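Long-range contacts in malate oxidoreductase (Thermotoga maritima, PDB 1VL6), which probably catalyses the NAD-dependent oxidative decarboxylation of malate to pyruvate and carbon dioxide: residues A73-G78 with I114-S119; N160-H165 with G336-R341; N198-A203 with A221-G226; F266-S271 with V289-A294; K346-S351 with T382-S387. All coordinates share one frame; numbering follows the deposited sequence.

Four of the contacts fall into two pairs, and interaction 5 stands apart from both sheets. Interactions 1 and 2 reach the same four-stranded parallel sheet, and their centres lie about 19 Å apart. Interactions 3 and 4 reach a second, mixed sheet in the NAD-binding domain. Their centres are about 11 Å apart, and they touch where N198 N approaches I268 O at 2.7 Å. Interaction 3 holds a glycine-rich turn that probably faces the cofactor, as in other Rossmann-type domains. Interactions 3 and 4 both lie inside the chain loop closed by interaction 2. Interaction 5 joins two helices late in the chain. Its centre is about 12 Å from that of interaction 2, which it touches.

Interaction 1. Residues A73-G78 with I114-S119; sequences AVVSDG and ICLSES
D77 meets three residues of I114-S119 just beyond the ends of two parallel strands. Its CB lies 3.5 Å from E118 O and also near L116 O. CG sits between the backbone N and the carbonyl carbon (chi1 69°), and this turns the carboxylate to S119. There D77 OD2 reaches S119 CB at 3.2 Å. The same OD2 forms a salt bridge with K147, and OD1 is bonded to the hydroxyl of S79. K147 also bonds S119 O, and thus ties the two segments together from outside.

Behind D77 the backbones pair in parallel. I114 N donates to V74 O at 2.7 Å, S76 N to I114 O and L116 N to S76 O. The V75 and L116 side chains cross at an oblique angle, V75 CG1 lying 3.8 Å from L116 CD1. A73 CB meets I114 CD1 at 3.5 Å. S76 OG accepts from G78 N in an ST turn and is also hydrogen-bonded to E141 O. C115 N bonds S134 OG of the second subunit. The chemistry changes along the contact: backbone hydrogen bonds and apolar side chains hold the strands, and the link from D77 to K147 outside probably helps to fix the loops after them.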
# COMPACT_ATOMS: atom_id res chain seq x y z
N ALA A 73 9.82 -17.11 -2.46
CA ALA A 73 9.68 -17.34 -3.88
C ALA A 73 8.63 -18.41 -4.08
O ALA A 73 8.67 -19.42 -3.42
CB ALA A 73 10.99 -17.77 -4.45
N VAL A 74 7.67 -18.16 -4.96
CA VAL A 74 6.69 -19.17 -5.32
C VAL A 74 7.16 -19.71 -6.66
O VAL A 74 7.07 -19.05 -7.69
CB VAL A 74 5.27 -18.59 -5.44
CG1 VAL A 74 4.27 -19.68 -5.83
CG2 VAL A 74 4.87 -17.92 -4.14
N VAL A 75 7.69 -20.93 -6.63
CA VAL A 75 8.45 -21.47 -7.76
C VAL A 75 7.67 -22.56 -8.49
O VAL A 75 7.30 -23.56 -7.90
CB VAL A 75 9.79 -22.04 -7.26
CG1 VAL A 75 10.59 -22.70 -8.38
CG2 VAL A 75 10.61 -20.91 -6.59
N SER A 76 7.42 -22.38 -9.78
CA SER A 76 6.82 -23.46 -10.57
C SER A 76 7.38 -23.47 -11.96
O SER A 76 7.84 -22.44 -12.43
CB SER A 76 5.30 -23.32 -10.70
OG SER A 76 4.76 -24.53 -11.22
N ASP A 77 7.35 -24.64 -12.60
CA ASP A 77 7.60 -24.74 -14.05
C ASP A 77 6.32 -25.00 -14.76
O ASP A 77 6.29 -25.10 -15.97
CB ASP A 77 8.56 -25.85 -14.38
CG ASP A 77 7.98 -27.23 -14.14
OD1 ASP A 77 7.22 -27.44 -13.16
OD2 ASP A 77 8.31 -28.20 -14.87
N GLY A 78 5.23 -25.06 -14.01
CA GLY A 78 3.90 -25.27 -14.57
C GLY A 78 3.66 -26.68 -15.09
O GLY A 78 2.86 -26.89 -15.99
N ILE A 114 7.98 -17.01 -9.22
CA ILE A 114 9.08 -17.38 -10.03
C ILE A 114 8.73 -18.60 -10.85
O ILE A 114 8.84 -19.74 -10.38
CB ILE A 114 10.28 -17.57 -9.15
CG1 ILE A 114 10.80 -16.19 -8.77
CG2 ILE A 114 11.40 -18.30 -9.91
CD1 ILE A 114 11.64 -16.23 -7.57
N CYS A 115 8.28 -18.33 -12.06
CA CYS A 115 7.81 -19.30 -12.99
C CYS A 115 8.88 -19.51 -14.05
O CYS A 115 9.22 -18.59 -14.84
CB CYS A 115 6.53 -18.77 -13.64
SG CYS A 115 5.02 -18.87 -12.61
N LEU A 116 9.39 -20.73 -14.10
CA LEU A 116 10.59 -21.07 -14.84
C LEU A 116 10.27 -21.72 -16.15
O LEU A 116 9.40 -22.60 -16.20
CB LEU A 116 11.43 -22.04 -14.03
CG LEU A 116 11.74 -21.47 -12.66
CD1 LEU A 116 12.37 -22.56 -11.78
CD2 LEU A 116 12.63 -20.22 -12.79
N SER A 117 10.99 -21.35 -17.21
CA SER A 117 10.85 -22.06 -18.48
C SER A 117 11.81 -23.24 -18.59
O SER A 117 12.28 -23.53 -19.65
CB SER A 117 11.03 -21.13 -19.68
OG SER A 117 12.20 -20.34 -19.54
N GLU A 118 12.09 -23.92 -17.49
CA GLU A 118 12.99 -25.05 -17.51
C GLU A 118 12.31 -26.12 -16.72
O GLU A 118 11.78 -25.86 -15.65
CB GLU A 118 14.35 -24.69 -16.88
CG GLU A 118 15.30 -25.88 -16.66
CD GLU A 118 15.68 -26.56 -17.95
OE1 GLU A 118 16.41 -25.94 -18.75
OE2 GLU A 118 15.23 -27.72 -18.18
N SER A 119 12.32 -27.33 -17.24
CA SER A 119 11.60 -28.36 -16.57
C SER A 119 12.38 -29.67 -16.28
O SER A 119 11.85 -30.54 -15.58
CB SER A 119 10.29 -28.58 -17.32
OG SER A 119 10.57 -29.30 -18.49

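Interaction 2. Residues N160-H165 with G336-R341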
# COMPACT_ATOMS: atom_id res chain seq x y z
N ASN A 160 19.58 -23.57 2.89
CA ASN A 160 19.54 -23.15 4.28
C ASN A 160 18.45 -22.17 4.53
O ASN A 160 18.58 -21.35 5.40
CB ASN A 160 20.86 -22.51 4.66
CG ASN A 160 21.92 -23.52 4.91
OD1 ASN A 160 22.88 -23.61 4.15
ND2 ASN A 160 21.74 -24.32 5.94
N ILE A 161 17.45 -22.20 3.69
CA ILE A 161 16.21 -21.55 3.95
C ILE A 161 15.19 -22.65 3.77
O ILE A 161 15.48 -23.61 3.09
CB ILE A 161 15.94 -20.41 2.98
CG1 ILE A 161 16.03 -20.84 1.50
CG2 ILE A 161 16.84 -19.32 3.25
CD1 ILE A 161 15.59 -19.75 0.47
N PRO A 162 14.04 -22.56 4.42
CA PRO A 162 13.06 -23.62 4.34
C PRO A 162 12.53 -23.74 2.92
O PRO A 162 12.47 -22.73 2.18
CB PRO A 162 11.95 -23.17 5.32
CG PRO A 162 12.08 -21.68 5.40
CD PRO A 162 13.59 -21.48 5.31
N VAL A 163 12.20 -24.97 2.53
CA VAL A 163 11.59 -25.25 1.26
C VAL A 163 10.40 -26.12 1.54
O VAL A 163 10.52 -27.12 2.21
CB VAL A 163 12.53 -26.05 0.39
CG1 VAL A 163 11.92 -26.27 -0.99
CG2 VAL A 163 13.92 -25.39 0.31
N PHE A 164 9.26 -25.71 0.99
CA PHE A 164 7.97 -26.32 1.24
C PHE A 164 7.32 -26.50 -0.12
O PHE A 164 7.36 -25.58 -0.93
CB PHE A 164 7.16 -25.32 2.05
CG PHE A 164 5.77 -25.79 2.42
CD1 PHE A 164 5.57 -26.80 3.36
CD2 PHE A 164 4.66 -25.17 1.89
CE1 PHE A 164 4.30 -27.20 3.72
CE2 PHE A 164 3.36 -25.57 2.25
CZ PHE A 164 3.18 -26.58 3.17
N HIS A 165 6.72 -27.67 -0.37
CA HIS A 165 5.86 -27.89 -1.56
C HIS A 165 4.43 -28.23 -1.15
O HIS A 165 4.17 -29.31 -0.59
CB HIS A 165 6.43 -29.01 -2.43
CG HIS A 165 5.67 -29.27 -3.69
ND1 HIS A 165 5.79 -30.45 -4.38
CD2 HIS A 165 4.79 -28.51 -4.38
CE1 HIS A 165 5.02 -30.40 -5.46
NE2 HIS A 165 4.39 -29.24 -5.47
N GLY A 336 6.11 -19.61 10.05
CA GLY A 336 6.88 -20.14 11.16
C GLY A 336 8.26 -20.52 10.73
O GLY A 336 9.25 -20.11 11.36
N ALA A 337 8.32 -21.23 9.63
CA ALA A 337 9.57 -21.76 9.12
C ALA A 337 10.54 -20.66 8.72
O ALA A 337 11.75 -20.74 8.96
CB ALA A 337 9.29 -22.64 7.91
N VAL A 338 10.03 -19.64 8.08
CA VAL A 338 10.90 -18.58 7.59
C VAL A 338 11.49 -17.78 8.74
O VAL A 338 12.63 -17.36 8.66
CB VAL A 338 10.14 -17.66 6.63
CG1 VAL A 338 10.90 -16.36 6.43
CG2 VAL A 338 9.92 -18.37 5.34
N GLU A 339 10.71 -17.63 9.81
CA GLU A 339 11.18 -16.93 11.00
C GLU A 339 12.22 -17.75 11.77
O GLU A 339 13.19 -17.21 12.26
CB GLU A 339 9.98 -16.65 11.87
CG GLU A 339 10.18 -15.63 12.96
CD GLU A 339 8.86 -15.38 13.65
OE1 GLU A 339 7.95 -14.75 13.02
OE2 GLU A 339 8.73 -15.85 14.81
N LYS A 340 12.00 -19.06 11.86
CA LYS A 340 12.94 -20.00 12.48
C LYS A 340 14.20 -20.08 11.63
O LYS A 340 15.28 -20.43 12.10
CB LYS A 340 12.29 -21.38 12.50
CG LYS A 340 12.52 -22.23 13.74
CD LYS A 340 11.64 -23.52 13.67
CE LYS A 340 11.45 -24.19 15.01
NZ LYS A 340 12.71 -24.92 15.45
N ARG A 341 14.05 -19.81 10.34
CA ARG A 341 15.14 -19.93 9.38
C ARG A 341 15.67 -21.32 9.14
O ARG A 341 16.54 -21.49 8.31
CB ARG A 341 16.32 -19.09 9.74
CG ARG A 341 16.06 -17.66 9.67
CD ARG A 341 17.33 -16.91 9.94
NE ARG A 341 17.09 -15.67 10.66
CZ ARG A 341 18.04 -14.89 11.15
NH1 ARG A 341 19.35 -15.18 11.00
NH2 ARG A 341 17.68 -13.81 11.79
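P162 packs on A337 and V338 in a small apolar contact between the lead-in to strand 163-165 and the last turn of helix 330-340. The proline carries most of it. Its CB comes 3.8 Å from A337 CB, and the CB-CG side of the proline ring lies against the alanine methyl. The next ring atom, P162 CG, reaches the backbone of the helix and stands 3.7 Å from A337 O. P162 CG also meets V338 CG2 at 4.0 Å. The valine has CG1 anti to its backbone N (chi1 164°), and CG2, beside that N, is the branch that meets the ring.

The two segments share no polar bond. R341 leaves the helix with positive phi (66°), and its carbonyl comes round to the proline side. R341 O is 4.2 Å from P162 CD and 3.6 Å from N160 O. N160 O and R341 O are both acceptors and make no hydrogen bond with each other. The side chain of R341 leads away from the contact and makes a cation-pi contact with Y63.

Strand 163-165 is outermost in its sheet within this chain. It is hydrogen-bonded to strand 137-140, and P162 just before it has a backbone hydrogen bond with I138. Further along, F164 packs on F330, I333 and M334, so helix 330-340 lies against this edge of the sheet over more than one turn. V163 instead packs on helix 147-158.

Interaction 3. Residues N198-A203 with A221-G226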
# COMPACT_ATOMS: atom_id res chain seq x y z
N ASN A 198 -6.22 -43.47 -2.59
CA ASN A 198 -6.22 -43.65 -4.03
C ASN A 198 -5.63 -42.45 -4.75
O ASN A 198 -6.11 -41.33 -4.59
CB ASN A 198 -7.63 -43.85 -4.55
CG ASN A 198 -7.67 -44.22 -6.04
OD1 ASN A 198 -7.37 -45.34 -6.39
ND2 ASN A 198 -8.05 -43.27 -6.92
N GLY A 199 -4.62 -42.71 -5.59
CA GLY A 199 -3.92 -41.68 -6.38
C GLY A 199 -2.63 -41.33 -5.69
O GLY A 199 -2.59 -40.44 -4.84
N ILE A 200 -1.56 -42.03 -6.06
CA ILE A 200 -0.28 -41.89 -5.35
C ILE A 200 0.64 -40.98 -6.15
O ILE A 200 1.66 -41.41 -6.68
CB ILE A 200 0.37 -43.26 -5.12
CG1 ILE A 200 -0.66 -44.26 -4.56
CG2 ILE A 200 1.56 -43.14 -4.17
CD1 ILE A 200 -0.99 -43.99 -3.14
N GLY A 201 0.23 -39.74 -6.28
CA GLY A 201 1.04 -38.69 -6.87
C GLY A 201 1.65 -37.89 -5.74
O GLY A 201 1.94 -38.45 -4.69
N ALA A 202 1.76 -36.58 -5.93
CA ALA A 202 2.48 -35.73 -4.99
C ALA A 202 1.84 -35.77 -3.62
O ALA A 202 2.54 -35.89 -2.60
CB ALA A 202 2.55 -34.34 -5.48
N ALA A 203 0.51 -35.72 -3.61
CA ALA A 203 -0.22 -35.75 -2.37
C ALA A 203 -0.27 -37.14 -1.80
O ALA A 203 -0.01 -37.31 -0.60
CB ALA A 203 -1.59 -35.25 -2.61
N ALA A 221 -2.69 -48.54 -0.49
CA ALA A 221 -2.44 -47.60 -1.56
C ALA A 221 -2.96 -48.13 -2.89
O ALA A 221 -2.80 -49.32 -3.22
CB ALA A 221 -0.96 -47.38 -1.68
N VAL A 222 -3.57 -47.24 -3.68
CA VAL A 222 -4.16 -47.65 -4.96
C VAL A 222 -3.88 -46.56 -5.99
O VAL A 222 -3.93 -45.38 -5.67
CB VAL A 222 -5.68 -47.86 -4.80
CG1 VAL A 222 -6.23 -48.71 -5.91
CG2 VAL A 222 -6.00 -48.49 -3.46
N ASP A 223 -3.57 -46.98 -7.20
CA ASP A 223 -3.38 -46.06 -8.30
C ASP A 223 -4.00 -46.73 -9.56
O ASP A 223 -4.81 -47.65 -9.44
CB ASP A 223 -1.89 -45.75 -8.44
CG ASP A 223 -1.63 -44.40 -9.09
OD1 ASP A 223 -1.78 -44.32 -10.35
OD2 ASP A 223 -1.26 -43.39 -8.41
N ARG A 224 -3.64 -46.26 -10.74
CA ARG A 224 -4.38 -46.55 -11.95
C ARG A 224 -4.42 -47.99 -12.36
O ARG A 224 -5.33 -48.39 -13.04
CB ARG A 224 -3.75 -45.77 -13.14
CG ARG A 224 -3.97 -44.28 -13.09
CD ARG A 224 -5.46 -43.86 -13.02
NE ARG A 224 -6.15 -44.14 -14.29
CZ ARG A 224 -6.06 -43.37 -15.38
NH1 ARG A 224 -5.30 -42.27 -15.36
NH2 ARG A 224 -6.72 -43.71 -16.48
N LYS A 225 -3.41 -48.75 -11.99
CA LYS A 225 -3.33 -50.17 -12.35
C LYS A 225 -3.71 -51.05 -11.15
O LYS A 225 -3.41 -52.21 -11.12
CB LYS A 225 -1.94 -50.52 -12.90
CG LYS A 225 -1.63 -49.94 -14.33
CD LYS A 225 -1.62 -50.97 -15.49
N GLY A 226 -4.33 -50.48 -10.13
CA GLY A 226 -4.76 -51.27 -8.97
C GLY A 226 -4.01 -51.02 -7.66
O GLY A 226 -3.25 -50.04 -7.51
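D223 accepts from I200 N through OD2, at 2.7 Å, and so reaches from the end of strand 218-223 to the glycine-rich turn after strand 194-198. CG lies anti to the backbone N (chi1 -154°), which carries the carboxylate over to the turn. The I200 N-H comes to the anti side of OD2, 20° out of the carboxylate plane. The other oxygen, D223 OD1, takes R224 N at 2.7 Å. Both carboxylate oxygens are thus held by backbone N-H groups.

One step back, G199 N donates almost straight to V222 O at 2.8 Å, where the strands still run parallel. The backbone of D223 is satisfied too: its N and O both pair with G226 around a type I turn. Beside these bonds I200 CD1 rests on A221 CB at 3.7 Å. N198 OD1 lies 3.4 Å from V222 CB, while its ND2 makes a weak bond to S271. I200 O is taken by H241.

G199 and G201 fit the GxGxxG pattern of Rossmann-type nucleotide sites, and an acid at the end of the second strand commonly binds the adenosine ribose there. Here the bonds to I200 and R224 hold the carboxylate in place beside the turn, consistent with such a role toward NAD.

Interaction 4. Residues F266-S271 with V289-A294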
# COMPACT_ATOMS: atom_id res chain seq x y z
N PHE A 266 -11.80 -45.83 5.91
CA PHE A 266 -11.62 -44.54 5.26
C PHE A 266 -11.22 -44.74 3.83
O PHE A 266 -10.53 -45.73 3.48
CB PHE A 266 -10.53 -43.74 5.95
CG PHE A 266 -10.85 -43.37 7.37
CD1 PHE A 266 -10.83 -44.32 8.38
CD2 PHE A 266 -11.10 -42.05 7.71
CE1 PHE A 266 -11.08 -43.98 9.67
CE2 PHE A 266 -11.36 -41.71 9.01
CZ PHE A 266 -11.36 -42.66 9.99
N PHE A 267 -11.69 -43.83 2.98
CA PHE A 267 -11.18 -43.71 1.64
C PHE A 267 -10.64 -42.32 1.58
O PHE A 267 -11.36 -41.36 1.93
CB PHE A 267 -12.28 -43.89 0.58
CG PHE A 267 -11.90 -43.39 -0.81
CD1 PHE A 267 -11.23 -44.21 -1.71
CD2 PHE A 267 -12.17 -42.11 -1.19
CE1 PHE A 267 -10.88 -43.76 -2.94
CE2 PHE A 267 -11.79 -41.65 -2.43
CZ PHE A 267 -11.15 -42.48 -3.31
N ILE A 268 -9.39 -42.20 1.13
CA ILE A 268 -8.82 -40.92 0.81
C ILE A 268 -8.37 -40.89 -0.63
O ILE A 268 -7.42 -41.58 -1.03
CB ILE A 268 -7.67 -40.64 1.70
CG1 ILE A 268 -8.09 -40.90 3.16
CG2 ILE A 268 -7.27 -39.23 1.52
CD1 ILE A 268 -7.15 -40.33 4.19
N GLY A 269 -9.07 -40.09 -1.41
CA GLY A 269 -8.82 -39.99 -2.81
C GLY A 269 -8.29 -38.64 -3.20
O GLY A 269 -8.86 -37.59 -2.86
N VAL A 270 -7.21 -38.68 -3.96
CA VAL A 270 -6.52 -37.49 -4.38
C VAL A 270 -6.16 -37.84 -5.82
O VAL A 270 -5.01 -37.95 -6.17
CB VAL A 270 -5.44 -37.31 -3.24
CG1 VAL A 270 -4.16 -38.04 -3.44
CG2 VAL A 270 -5.26 -35.92 -2.82
N SER A 271 -7.22 -38.05 -6.64
CA SER A 271 -7.13 -38.76 -7.91
C SER A 271 -8.06 -38.21 -9.02
O SER A 271 -7.85 -37.15 -9.51
CB SER A 271 -7.37 -40.28 -7.67
OG SER A 271 -8.73 -40.62 -7.33
N VAL A 289 -15.91 -43.21 6.13
CA VAL A 289 -15.49 -41.86 5.92
C VAL A 289 -14.87 -41.78 4.55
O VAL A 289 -14.05 -42.66 4.19
CB VAL A 289 -14.46 -41.43 6.96
CG1 VAL A 289 -13.88 -40.03 6.62
CG2 VAL A 289 -15.11 -41.37 8.28
N ILE A 290 -15.28 -40.74 3.81
CA ILE A 290 -14.94 -40.56 2.39
C ILE A 290 -14.38 -39.14 2.22
O ILE A 290 -15.14 -38.14 2.34
CB ILE A 290 -16.21 -40.65 1.52
CG1 ILE A 290 -16.93 -41.99 1.70
CG2 ILE A 290 -15.90 -40.39 0.02
CD1 ILE A 290 -16.22 -43.13 1.22
N PHE A 291 -13.06 -39.05 2.00
CA PHE A 291 -12.39 -37.81 1.70
C PHE A 291 -12.22 -37.93 0.18
O PHE A 291 -11.38 -38.75 -0.29
CB PHE A 291 -11.01 -37.72 2.37
CG PHE A 291 -11.00 -37.46 3.87
CD1 PHE A 291 -12.15 -37.45 4.64
CD2 PHE A 291 -9.78 -37.32 4.53
CE1 PHE A 291 -12.08 -37.23 6.02
CE2 PHE A 291 -9.70 -37.10 5.90
CZ PHE A 291 -10.84 -37.05 6.64
N ALA A 292 -13.02 -37.21 -0.59
CA ALA A 292 -12.92 -37.32 -2.03
C ALA A 292 -12.41 -36.02 -2.54
O ALA A 292 -13.19 -35.12 -2.85
CB ALA A 292 -14.28 -37.68 -2.65
N LEU A 293 -11.10 -35.94 -2.65
CA LEU A 293 -10.40 -34.66 -2.85
C LEU A 293 -9.94 -34.45 -4.30
O LEU A 293 -9.27 -33.48 -4.61
CB LEU A 293 -9.21 -34.56 -1.89
CG LEU A 293 -9.50 -34.98 -0.45
CD1 LEU A 293 -8.32 -34.88 0.43
CD2 LEU A 293 -10.60 -34.17 0.10
N ALA A 294 -10.29 -35.32 -5.22
CA ALA A 294 -9.95 -35.01 -6.62
C ALA A 294 -10.43 -33.60 -6.98
O ALA A 294 -11.53 -33.19 -6.64
CB ALA A 294 -10.55 -36.02 -7.57
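F266 and V289 lie side by side and point the same way, with F266 CD2 at 3.5 Å from V289 CB. Both valine methyls also touch the CD2-CE2 side of the ring. On the same face of the sheet I268 CD1 meets F291 CD2 at 4.0 Å. F266 also packs on F179 and A182 of helix 166-186. Replacing F266 by an alanine is likely to leave V289 without its ring partner and open a gap beneath that helix.

On the other face F267 CB meets I290 CD1 at 4.1 Å. With CG anti to the backbone N (chi1 163°), the F267 ring extends along its own strand past G269, where any side chain would run into F267 CZ.

Between the faces runs a regular parallel ladder. F267 N donates to V289 O, F291 N to F267 O and G269 N to F291 O, each at 2.9 Å, and L293 N to G269 O at 2.8 Å. Beyond it A294 CB meets S271 O at 3.5 Å. E299 closes this polar edge, with one oxygen bonded to S271 OG and the other to A294 N. Adjacent parallel strands joined through helix 278-281 make a beta-alpha-beta unit of the Rossmann-type NAD-binding domain.

Interaction 5. Residues K346-S351 with T382-S387; sequences KNMLLS and TAVKGS
A helix-helix contact near the C-terminus joins S351 and M348 to A383, V384 and S387. Helix 346-358 supplies the first pair. Helix 374-386 supplies A383 and V384, and S387 follows just past its end. The backbones come closest at M348 CA and V384 CA, 5.0 Å apart. Small side chains meet where S351 CB rests against A383 CB at 3.8 Å.

The polar centre is a pair of hydroxyls. S387 OG donates to A383 O at 2.7 Å, back to a carbonyl of the last turn. S387 OG also stands 2.9 Å from S351 OG. The S351 proton may go to S387 OG or to N347 O, 3.1 Å from S351 OG. With an alanine here instead of S387, A383 O would probably lose this donor and S351 OG the hydroxyl facing it across the contact.

M348, modelled as selenomethionine, packs beside S387 and V384. Its chain bends at chi3 (68°), which brings CE to 3.8 Å from V384 CG1, and the two side chains cross at about a right angle. M348 CG lies 3.5 Å from S387 O. M348 also packs on A337 and K340. A352 and A355 continue the seam against V384 and A383, completing a packed pair of C-terminal helices.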
# COMPACT_ATOMS: atom_id res chain seq x y z
N LYS A 346 9.86 -32.93 10.37
CA LYS A 346 8.69 -33.79 10.62
C LYS A 346 7.95 -33.30 11.87
O LYS A 346 6.75 -33.16 11.85
CB LYS A 346 9.11 -35.25 10.76
CG LYS A 346 7.97 -36.31 10.67
CD LYS A 346 8.59 -37.77 10.87
CE LYS A 346 8.23 -38.44 12.22
NZ LYS A 346 9.29 -39.44 12.65
N ASN A 347 8.69 -32.98 12.92
CA ASN A 347 8.06 -32.37 14.14
C ASN A 347 7.27 -31.07 13.87
O ASN A 347 6.16 -30.89 14.41
CB ASN A 347 9.09 -32.10 15.22
CG ASN A 347 9.45 -33.35 16.03
OD1 ASN A 347 10.51 -33.41 16.68
ND2 ASN A 347 8.57 -34.34 16.01
N MSE A 348 7.82 -30.19 13.02
CA MSE A 348 7.12 -28.97 12.64
C MSE A 348 5.83 -29.29 11.90
O MSE A 348 4.79 -28.72 12.26
CB MSE A 348 8.02 -28.06 11.82
CG MSE A 348 9.04 -27.38 12.67
SE MSE A 348 10.63 -26.84 11.68
CE MSE A 348 9.83 -25.48 10.61
N LEU A 349 5.88 -30.20 10.92
CA LEU A 349 4.68 -30.51 10.17
C LEU A 349 3.63 -31.21 11.09
O LEU A 349 2.46 -30.93 11.01
CB LEU A 349 5.00 -31.35 8.93
CG LEU A 349 5.90 -30.66 7.90
CD1 LEU A 349 6.23 -31.58 6.76
CD2 LEU A 349 5.31 -29.40 7.31
N LEU A 350 4.04 -32.06 12.00
CA LEU A 350 3.06 -32.67 12.88
C LEU A 350 2.48 -31.69 13.89
O LEU A 350 1.33 -31.82 14.29
CB LEU A 350 3.61 -33.87 13.65
CG LEU A 350 4.04 -35.09 12.81
CD1 LEU A 350 4.90 -35.96 13.63
CD2 LEU A 350 2.89 -35.90 12.22
N SER A 351 3.27 -30.72 14.33
CA SER A 351 2.69 -29.66 15.13
C SER A 351 1.57 -28.96 14.37
O SER A 351 0.51 -28.69 14.93
CB SER A 351 3.76 -28.68 15.61
OG SER A 351 4.53 -29.32 16.60
N THR A 382 2.08 -20.50 15.39
CA THR A 382 2.65 -20.70 16.73
C THR A 382 3.23 -22.11 16.87
O THR A 382 4.30 -22.34 17.40
CB THR A 382 1.61 -20.54 17.81
OG1 THR A 382 1.14 -19.19 17.88
CG2 THR A 382 2.25 -20.78 19.15
N ALA A 383 2.48 -23.07 16.38
CA ALA A 383 2.91 -24.45 16.50
C ALA A 383 4.26 -24.65 15.79
O ALA A 383 5.19 -25.24 16.35
CB ALA A 383 1.87 -25.40 15.91
N VAL A 384 4.35 -24.14 14.57
CA VAL A 384 5.52 -24.35 13.76
C VAL A 384 6.76 -23.60 14.29
O VAL A 384 7.85 -24.16 14.42
CB VAL A 384 5.21 -24.00 12.33
CG1 VAL A 384 6.45 -24.07 11.46
CG2 VAL A 384 4.18 -24.98 11.76
N LYS A 385 6.56 -22.35 14.66
CA LYS A 385 7.57 -21.54 15.28
C LYS A 385 8.11 -22.24 16.52
O LYS A 385 9.30 -22.23 16.75
CB LYS A 385 6.95 -20.19 15.58
CG LYS A 385 7.71 -19.16 16.39
CD LYS A 385 6.74 -17.95 16.65
CE LYS A 385 6.83 -17.30 18.07
NZ LYS A 385 8.13 -16.54 18.34
N GLY A 386 7.26 -22.88 17.30
CA GLY A 386 7.68 -23.51 18.57
C GLY A 386 8.37 -24.85 18.50
O GLY A 386 8.93 -25.26 19.50
N SER A 387 8.33 -25.55 17.35
CA SER A 387 8.87 -26.92 17.27
C SER A 387 10.23 -27.11 16.66
O SER A 387 10.54 -26.49 15.69
CB SER A 387 8.02 -27.84 16.39
OG SER A 387 6.70 -27.45 16.37